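PDB 3KKC: TetR family Transcriptional regulator from Streptococcus agalactiae 2603V/R, which probably binds DNA as a transcriptional regulator, with a helix-turn-helix domain joined to an all-helical C-terminal region. Local coordinates for residues Val15-Ala20 and Gln36-Leu41; Ser23-Asn28 and Ala99-Ser104; Glu62-Leu67 and Asp106-Leu111. All coordinates share one frame; numbering follows the deposited sequence.

Contact 1. Residues Val15-Ala20 and Gln36-Leu41; sequences VAIYNA and QDVIGL
Ile-17 and Ala-20 face Val-38 and Leu-41 where two helix segments pass with their axes 8.7 Å apart at closest approach and their N-to-C directions 118° from each other, much nearer to perpendicular than to antiparallel. The backbones come together most closely at Ala-20 and Leu-41, whose CA atoms are 5.7 Å apart. Ala-20 directs its methyl toward the other helix and meets two things there: its CB lies 3.8 Å from Leu-41 CB, and it also rests 3.6 Å from the carbonyl O of Val-38. One turn earlier, Ile-17 reaches across with its CG2 methyl to touch Val-38 CG1 at 3.7 Å, the two side chains crossing at about a right angle. Val-38 offers this branch because CG1 stands anti to the backbone N (chi1 175°). The Ile-17 side chain also touches Val-44, Phe-49, Tyr-53 and Leu-59. Residues 36-41 lie in the predicted helix-turn-helix, and the packing of helix 35-42 on the long helix 4-24 is consistent with the DNA-binding domain expected of a TetR-type regulator. The side-chain contacts are aliphatic, with a backbone carbonyl also lying against the Ala-20 methyl; the pair is held by fit and burial, not by directed polar bonds, and the small Ala-20 side chain is consistent with the close approach of the backbones here.

Contact 2. Residues Ser23-Asn28 and Ala99-Ser104; sequences SLLQEN and ATLLLS
The junction between the DNA-binding domain and the C-terminal region of this TetR-family protein is represented here by Leu-25 and Gln-26, in the chain leaving helix 4-24, lying against Thr-100 and Leu-101 of the short helix 98-103. Thr-100 has the largest share of the contact. Its CG2 methyl, set anti to the backbone N (chi1 of -52° for OG1), lies against the carbonyl O of Leu-25 at 3.1 Å, a close approach for carbon and oxygen, and stands 3.7 Å from Gln-26 O. The hydroxyl hydrogen-bonds to Asn-94, while CG2 meets the opposing backbone. Beside it the contact becomes aliphatic: Leu-25 CG and Leu-101 CD1 approach to 4.1 Å, the two side chains meeting at a slant. Each segment also steadies its own backbone. Asn-28 ND2 donates to Leu-24 O at 2.7 Å, nearly straight at 170°, in the carbonyl plane and on a lone pair, while its OD1 is taken by Lys-32. Across the way, Ser-104 OG donates to Leu-101 O at 2.6 Å from above the carbonyl plane, and the same hydroxyl is hydrogen-bonded to the backbone N of Asp-106, tying helix 98-103 to the start of the next. Leu-102 touches helices 107-129 and 137-157, and Leu-101 also meets Phe-109, whereas Leu-24 touches helix 35-42; the contact thus lies between the DNA-binding helices and the C-terminal bundle.

Contact 3. Residues Glu62-Leu67 and Asp106-Leu111; sequences ELCEDL and DPYFLL
Cys-64 reaches from helix 57-71 to Tyr-108 and Phe-109 at the start of helix 107-129, and the sulfur-aromatic contacts it makes dominate the meeting. The SG atom lies 3.8 Å from Tyr-108 CE2 and equally far from Phe-109 CD1, touching both rings at their edges. For Tyr-108 the sulfur is almost exactly in plane, 84° off the ring normal; for Phe-109 it is slightly raised, at 75°. A sulfur at a ring edge faces the ring's C-H bonds instead of its pi cloud, an arrangement in which the polarisable SG would be attracted to the weakly positive rim. Successive positions on the helix set the two rings apart; with CG anti to the backbone N (chi1 173° for Tyr-108), each presents an edge to the sulfur. The joint belongs to the fold of TetR regulators, where the helix that leaves the DNA-binding domain packs against the bundle of the C-terminal region. Apolar cover is supplied by Phe-68, whose ring meets that of Phe-109, and by Leu-60, which touches Tyr-108. Within 106-111, Asp-106 is the N-cap of helix 107-129, and its OD2 accepts a hydrogen bond from Phe-109 N at 2.9 Å through the anti lone pair. This bond closes the first turn of the helix, the turn that carries Tyr-108 and Phe-109.

The three contacts all touch one another, from the DNA-binding helices into the C-terminal bundle. Contacts 1 and 2, with centres about 15 Å apart, share helix 4-24 and touch where Leu-41 CD1 meets Leu-24 CG at 3.8 Å. Contacts 2 and 3, about 11 Å apart between centres, join through Leu-101 CG and Phe-109 CD1 (3.5 Å) and through Leu-25 CD2 and Leu-63 CD2 (3.7 Å). Contacts 1 and 3 are about 18 Å apart between centres, yet Tyr-18 OH reaches Asp-66 OD2 at 2.5 Å, a probable hydrogen bond. Helix 57-71 of contact 3 also carries His-70, which binds nickel together with His-86 and His-90.

Contact 1. Residues Val15-Ala20 and Gln36-Leu41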
# COMPACT_ATOMS: atom_id res chain seq x y z
N VAL A 15 33.35 -3.60 0.19
CA VAL A 15 32.59 -3.44 -1.05
C VAL A 15 32.02 -4.76 -1.57
O VAL A 15 30.91 -4.78 -2.09
CB VAL A 15 33.44 -2.76 -2.14
CG1 VAL A 15 32.87 -3.04 -3.54
CG2 VAL A 15 33.58 -1.27 -1.83
N ALA A 16 32.75 -5.87 -1.43
CA ALA A 16 32.23 -7.15 -1.93
C ALA A 16 30.92 -7.53 -1.25
O ALA A 16 29.98 -7.98 -1.91
CB ALA A 16 33.24 -8.26 -1.76
N ILE A 17 30.87 -7.34 0.06
CA ILE A 17 29.67 -7.57 0.84
C ILE A 17 28.56 -6.63 0.39
O ILE A 17 27.46 -7.06 0.02
CB ILE A 17 29.97 -7.36 2.34
CG1 ILE A 17 31.14 -8.26 2.77
CG2 ILE A 17 28.70 -7.56 3.20
CD1 ILE A 17 31.75 -7.84 4.08
N TYR A 18 28.86 -5.33 0.40
CA TYR A 18 27.93 -4.32 -0.08
C TYR A 18 27.32 -4.79 -1.39
O TYR A 18 26.11 -4.95 -1.48
CB TYR A 18 28.67 -3.00 -0.27
CG TYR A 18 27.79 -1.77 -0.46
CD1 TYR A 18 27.43 -0.99 0.64
CD2 TYR A 18 27.36 -1.38 -1.72
CE1 TYR A 18 26.65 0.13 0.49
CE2 TYR A 18 26.57 -0.25 -1.88
CZ TYR A 18 26.21 0.50 -0.76
OH TYR A 18 25.42 1.64 -0.89
N ASN A 19 28.15 -5.04 -2.40
CA ASN A 19 27.63 -5.40 -3.72
C ASN A 19 26.82 -6.71 -3.69
O ASN A 19 25.82 -6.84 -4.39
CB ASN A 19 28.74 -5.43 -4.81
CG ASN A 19 29.30 -4.03 -5.17
OD1 ASN A 19 28.66 -2.98 -4.95
ND2 ASN A 19 30.50 -4.02 -5.75
N ALA A 20 27.25 -7.65 -2.86
CA ALA A 20 26.52 -8.92 -2.69
C ALA A 20 25.10 -8.70 -2.16
O ALA A 20 24.13 -9.30 -2.63
CB ALA A 20 27.28 -9.86 -1.77
N GLN A 36 24.16 -15.68 5.66
CA GLN A 36 24.87 -16.73 4.94
C GLN A 36 24.73 -16.58 3.44
O GLN A 36 25.64 -16.94 2.68
CB GLN A 36 24.44 -18.12 5.40
CG GLN A 36 24.72 -18.42 6.87
CD GLN A 36 26.19 -18.25 7.23
OE1 GLN A 36 26.54 -18.14 8.41
NE2 GLN A 36 27.06 -18.23 6.22
N ASP A 37 23.59 -16.07 3.00
CA ASP A 37 23.41 -15.73 1.59
C ASP A 37 24.48 -14.71 1.21
O ASP A 37 25.18 -14.87 0.21
CB ASP A 37 22.03 -15.14 1.31
CG ASP A 37 20.89 -16.02 1.80
OD1 ASP A 37 21.17 -17.02 2.48
OD2 ASP A 37 19.72 -15.69 1.51
N VAL A 38 24.60 -13.68 2.03
CA VAL A 38 25.47 -12.55 1.76
C VAL A 38 26.92 -12.97 1.63
O VAL A 38 27.65 -12.43 0.79
CB VAL A 38 25.33 -11.47 2.83
CG1 VAL A 38 26.35 -10.37 2.58
CG2 VAL A 38 23.93 -10.90 2.79
N ILE A 39 27.35 -13.93 2.44
CA ILE A 39 28.71 -14.47 2.35
C ILE A 39 28.90 -15.30 1.08
O ILE A 39 29.87 -15.09 0.35
CB ILE A 39 29.01 -15.35 3.55
CG1 ILE A 39 28.86 -14.55 4.85
CG2 ILE A 39 30.39 -16.03 3.41
CD1 ILE A 39 28.35 -15.38 6.01
N GLY A 40 27.98 -16.22 0.84
CA GLY A 40 28.02 -17.12 -0.30
C GLY A 40 28.32 -16.43 -1.61
O GLY A 40 28.76 -17.06 -2.58
N LEU A 41 28.08 -15.12 -1.65
CA LEU A 41 28.49 -14.31 -2.78
C LEU A 41 29.78 -13.55 -2.50
O LEU A 41 30.71 -13.58 -3.30
CB LEU A 41 27.39 -13.33 -3.19
CG LEU A 41 26.19 -13.92 -3.91
CD1 LEU A 41 25.31 -12.79 -4.45
CD2 LEU A 41 26.65 -14.84 -5.03

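Contact 2. Residues Ser23-Asn28 and Ala99-Ser104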
# COMPACT_ATOMS: atom_id res chain seq x y z
N SER A 23 22.92 -7.33 -5.00
CA SER A 23 22.61 -8.30 -6.03
C SER A 23 21.56 -9.25 -5.53
O SER A 23 20.75 -9.74 -6.31
CB SER A 23 23.90 -9.05 -6.45
OG SER A 23 23.66 -10.42 -6.79
N LEU A 24 21.57 -9.52 -4.23
CA LEU A 24 20.63 -10.44 -3.61
C LEU A 24 19.28 -9.78 -3.37
O LEU A 24 18.26 -10.45 -3.19
CB LEU A 24 21.18 -10.95 -2.27
CG LEU A 24 22.18 -12.10 -2.34
CD1 LEU A 24 22.90 -12.25 -1.00
CD2 LEU A 24 21.46 -13.38 -2.76
N LEU A 25 19.30 -8.45 -3.33
CA LEU A 25 18.11 -7.67 -3.13
C LEU A 25 17.41 -7.45 -4.47
O LEU A 25 16.40 -6.76 -4.55
CB LEU A 25 18.48 -6.33 -2.52
CG LEU A 25 18.11 -5.93 -1.10
CD1 LEU A 25 17.96 -7.14 -0.20
CD2 LEU A 25 19.17 -4.97 -0.59
N GLN A 26 17.97 -8.03 -5.53
CA GLN A 26 17.35 -7.95 -6.85
C GLN A 26 16.39 -9.13 -7.00
O GLN A 26 15.40 -9.05 -7.73
CB GLN A 26 18.42 -7.95 -7.96
CG GLN A 26 18.20 -6.86 -9.03
CD GLN A 26 19.47 -6.50 -9.80
OE1 GLN A 26 20.31 -7.36 -10.08
NE2 GLN A 26 19.60 -5.22 -10.16
N GLU A 27 16.69 -10.22 -6.29
CA GLU A 27 15.93 -11.45 -6.36
C GLU A 27 15.10 -11.73 -5.12
O GLU A 27 14.19 -12.55 -5.17
CB GLU A 27 16.87 -12.64 -6.56
CG GLU A 27 18.02 -12.40 -7.51
CD GLU A 27 17.58 -12.44 -8.96
OE1 GLU A 27 16.49 -11.91 -9.27
OE2 GLU A 27 18.34 -12.99 -9.79
N ASN A 28 15.41 -11.09 -4.00
CA ASN A 28 14.76 -11.44 -2.73
C ASN A 28 14.30 -10.26 -1.88
O ASN A 28 14.82 -9.14 -2.01
CB ASN A 28 15.67 -12.33 -1.88
CG ASN A 28 16.37 -13.41 -2.68
OD1 ASN A 28 15.99 -14.58 -2.63
ND2 ASN A 28 17.40 -13.02 -3.42
N ALA A 99 14.30 -0.28 -7.11
CA ALA A 99 12.98 -0.67 -7.55
C ALA A 99 12.49 -1.88 -6.77
O ALA A 99 11.37 -1.93 -6.29
CB ALA A 99 13.01 -1.03 -9.02
N THR A 100 13.36 -2.87 -6.67
CA THR A 100 12.98 -4.10 -6.02
C THR A 100 12.79 -3.83 -4.54
O THR A 100 12.03 -4.51 -3.87
CB THR A 100 14.05 -5.17 -6.26
OG1 THR A 100 14.30 -5.24 -7.67
CG2 THR A 100 13.58 -6.56 -5.74
N LEU A 101 13.48 -2.82 -4.03
CA LEU A 101 13.38 -2.50 -2.61
C LEU A 101 11.98 -1.97 -2.32
O LEU A 101 11.36 -2.33 -1.32
CB LEU A 101 14.45 -1.48 -2.22
CG LEU A 101 15.19 -1.71 -0.90
CD1 LEU A 101 15.17 -3.18 -0.48
CD2 LEU A 101 16.62 -1.22 -1.03
N LEU A 102 11.47 -1.14 -3.24
CA LEU A 102 10.17 -0.49 -3.12
C LEU A 102 9.01 -1.45 -3.38
O LEU A 102 7.98 -1.39 -2.71
CB LEU A 102 10.06 0.66 -4.11
CG LEU A 102 8.73 1.40 -4.06
CD1 LEU A 102 8.65 2.26 -2.81
CD2 LEU A 102 8.50 2.27 -5.31
N LEU A 103 9.19 -2.31 -4.38
CA LEU A 103 8.18 -3.28 -4.78
C LEU A 103 8.08 -4.45 -3.78
O LEU A 103 7.11 -5.22 -3.79
CB LEU A 103 8.52 -3.83 -6.17
CG LEU A 103 7.81 -3.31 -7.42
CD1 LEU A 103 7.48 -1.84 -7.28
CD2 LEU A 103 8.65 -3.61 -8.66
N SER A 104 9.10 -4.60 -2.95
CA SER A 104 9.17 -5.69 -2.01
C SER A 104 8.25 -5.37 -0.83
O SER A 104 7.94 -6.25 -0.00
CB SER A 104 10.60 -5.87 -1.53
OG SER A 104 10.95 -4.83 -0.61

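Contact 3. Residues Glu62-Leu67 and Asp106-Leu111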
# COMPACT_ATOMS: atom_id res chain seq x y z
N GLU A 62 22.71 1.76 5.94
CA GLU A 62 23.75 2.26 5.04
C GLU A 62 23.29 2.37 3.58
O GLU A 62 23.32 3.46 3.01
CB GLU A 62 25.00 1.38 5.11
CG GLU A 62 25.78 1.51 6.39
CD GLU A 62 27.24 1.14 6.20
OE1 GLU A 62 27.63 0.89 5.03
OE2 GLU A 62 27.98 1.11 7.21
N LEU A 63 22.87 1.25 2.99
CA LEU A 63 22.36 1.26 1.62
C LEU A 63 21.38 2.42 1.39
O LEU A 63 21.74 3.39 0.75
CB LEU A 63 21.76 -0.10 1.22
CG LEU A 63 21.12 -0.17 -0.17
CD1 LEU A 63 22.11 0.27 -1.20
CD2 LEU A 63 20.60 -1.57 -0.51
N CYS A 64 20.16 2.32 1.90
CA CYS A 64 19.22 3.46 1.94
C CYS A 64 19.90 4.80 2.16
O CYS A 64 19.66 5.76 1.41
CB CYS A 64 18.20 3.26 3.07
SG CYS A 64 17.08 1.90 2.79
N GLU A 65 20.72 4.89 3.19
CA GLU A 65 21.41 6.13 3.48
C GLU A 65 22.07 6.66 2.19
O GLU A 65 21.81 7.79 1.78
CB GLU A 65 22.42 5.93 4.60
CG GLU A 65 23.30 7.12 4.85
CD GLU A 65 23.78 7.21 6.28
OE1 GLU A 65 23.81 6.17 6.99
OE2 GLU A 65 24.13 8.34 6.68
N ASP A 66 22.89 5.80 1.57
CA ASP A 66 23.54 6.02 0.26
C ASP A 66 22.55 6.29 -0.87
O ASP A 66 22.69 7.27 -1.59
CB ASP A 66 24.36 4.79 -0.16
CG ASP A 66 25.66 4.65 0.59
OD1 ASP A 66 26.13 5.64 1.20
OD2 ASP A 66 26.22 3.54 0.57
N LEU A 67 21.59 5.40 -1.06
CA LEU A 67 20.62 5.52 -2.13
C LEU A 67 19.87 6.87 -2.08
O LEU A 67 19.66 7.52 -3.12
CB LEU A 67 19.63 4.36 -2.07
CG LEU A 67 19.85 3.29 -3.13
CD1 LEU A 67 21.23 3.42 -3.77
CD2 LEU A 67 19.66 1.91 -2.54
N ASP A 106 9.12 -3.78 1.70
CA ASP A 106 9.84 -3.72 2.96
C ASP A 106 9.42 -2.47 3.71
O ASP A 106 9.69 -1.36 3.25
CB ASP A 106 11.34 -3.72 2.78
CG ASP A 106 12.07 -3.61 4.10
OD1 ASP A 106 12.33 -4.65 4.73
OD2 ASP A 106 12.38 -2.48 4.52
N PRO A 107 8.75 -2.64 4.85
CA PRO A 107 8.17 -1.51 5.60
C PRO A 107 9.20 -0.39 5.89
O PRO A 107 8.85 0.80 5.81
CB PRO A 107 7.67 -2.17 6.90
CG PRO A 107 8.47 -3.44 7.00
CD PRO A 107 8.61 -3.91 5.59
N TYR A 108 10.44 -0.79 6.21
CA TYR A 108 11.51 0.16 6.51
C TYR A 108 11.95 1.00 5.30
O TYR A 108 12.17 2.21 5.42
CB TYR A 108 12.74 -0.55 7.10
CG TYR A 108 13.94 0.36 7.28
CD1 TYR A 108 14.20 0.95 8.51
CD2 TYR A 108 14.80 0.64 6.22
CE1 TYR A 108 15.26 1.79 8.68
CE2 TYR A 108 15.89 1.48 6.38
CZ TYR A 108 16.12 2.06 7.61
OH TYR A 108 17.22 2.89 7.80
N PHE A 109 12.10 0.37 4.14
CA PHE A 109 12.45 1.13 2.96
C PHE A 109 11.31 2.07 2.57
O PHE A 109 11.55 3.21 2.20
CB PHE A 109 12.83 0.26 1.77
CG PHE A 109 13.04 1.05 0.53
CD1 PHE A 109 14.31 1.53 0.21
CD2 PHE A 109 11.96 1.40 -0.27
CE1 PHE A 109 14.51 2.30 -0.92
CE2 PHE A 109 12.16 2.18 -1.41
CZ PHE A 109 13.45 2.63 -1.73
N LEU A 110 10.07 1.59 2.67
CA LEU A 110 8.92 2.42 2.29
C LEU A 110 8.76 3.62 3.23
O LEU A 110 8.14 4.62 2.88
CB LEU A 110 7.63 1.59 2.27
CG LEU A 110 6.54 2.06 1.31
CD1 LEU A 110 6.81 1.50 -0.08
CD2 LEU A 110 5.16 1.63 1.78
N LEU A 111 9.33 3.50 4.42
CA LEU A 111 9.17 4.53 5.43
C LEU A 111 10.17 5.63 5.18
O LEU A 111 9.80 6.79 5.00
CB LEU A 111 9.36 3.94 6.84
CG LEU A 111 8.29 4.32 7.87
CD1 LEU A 111 8.54 3.66 9.24
CD2 LEU A 111 8.18 5.83 8.02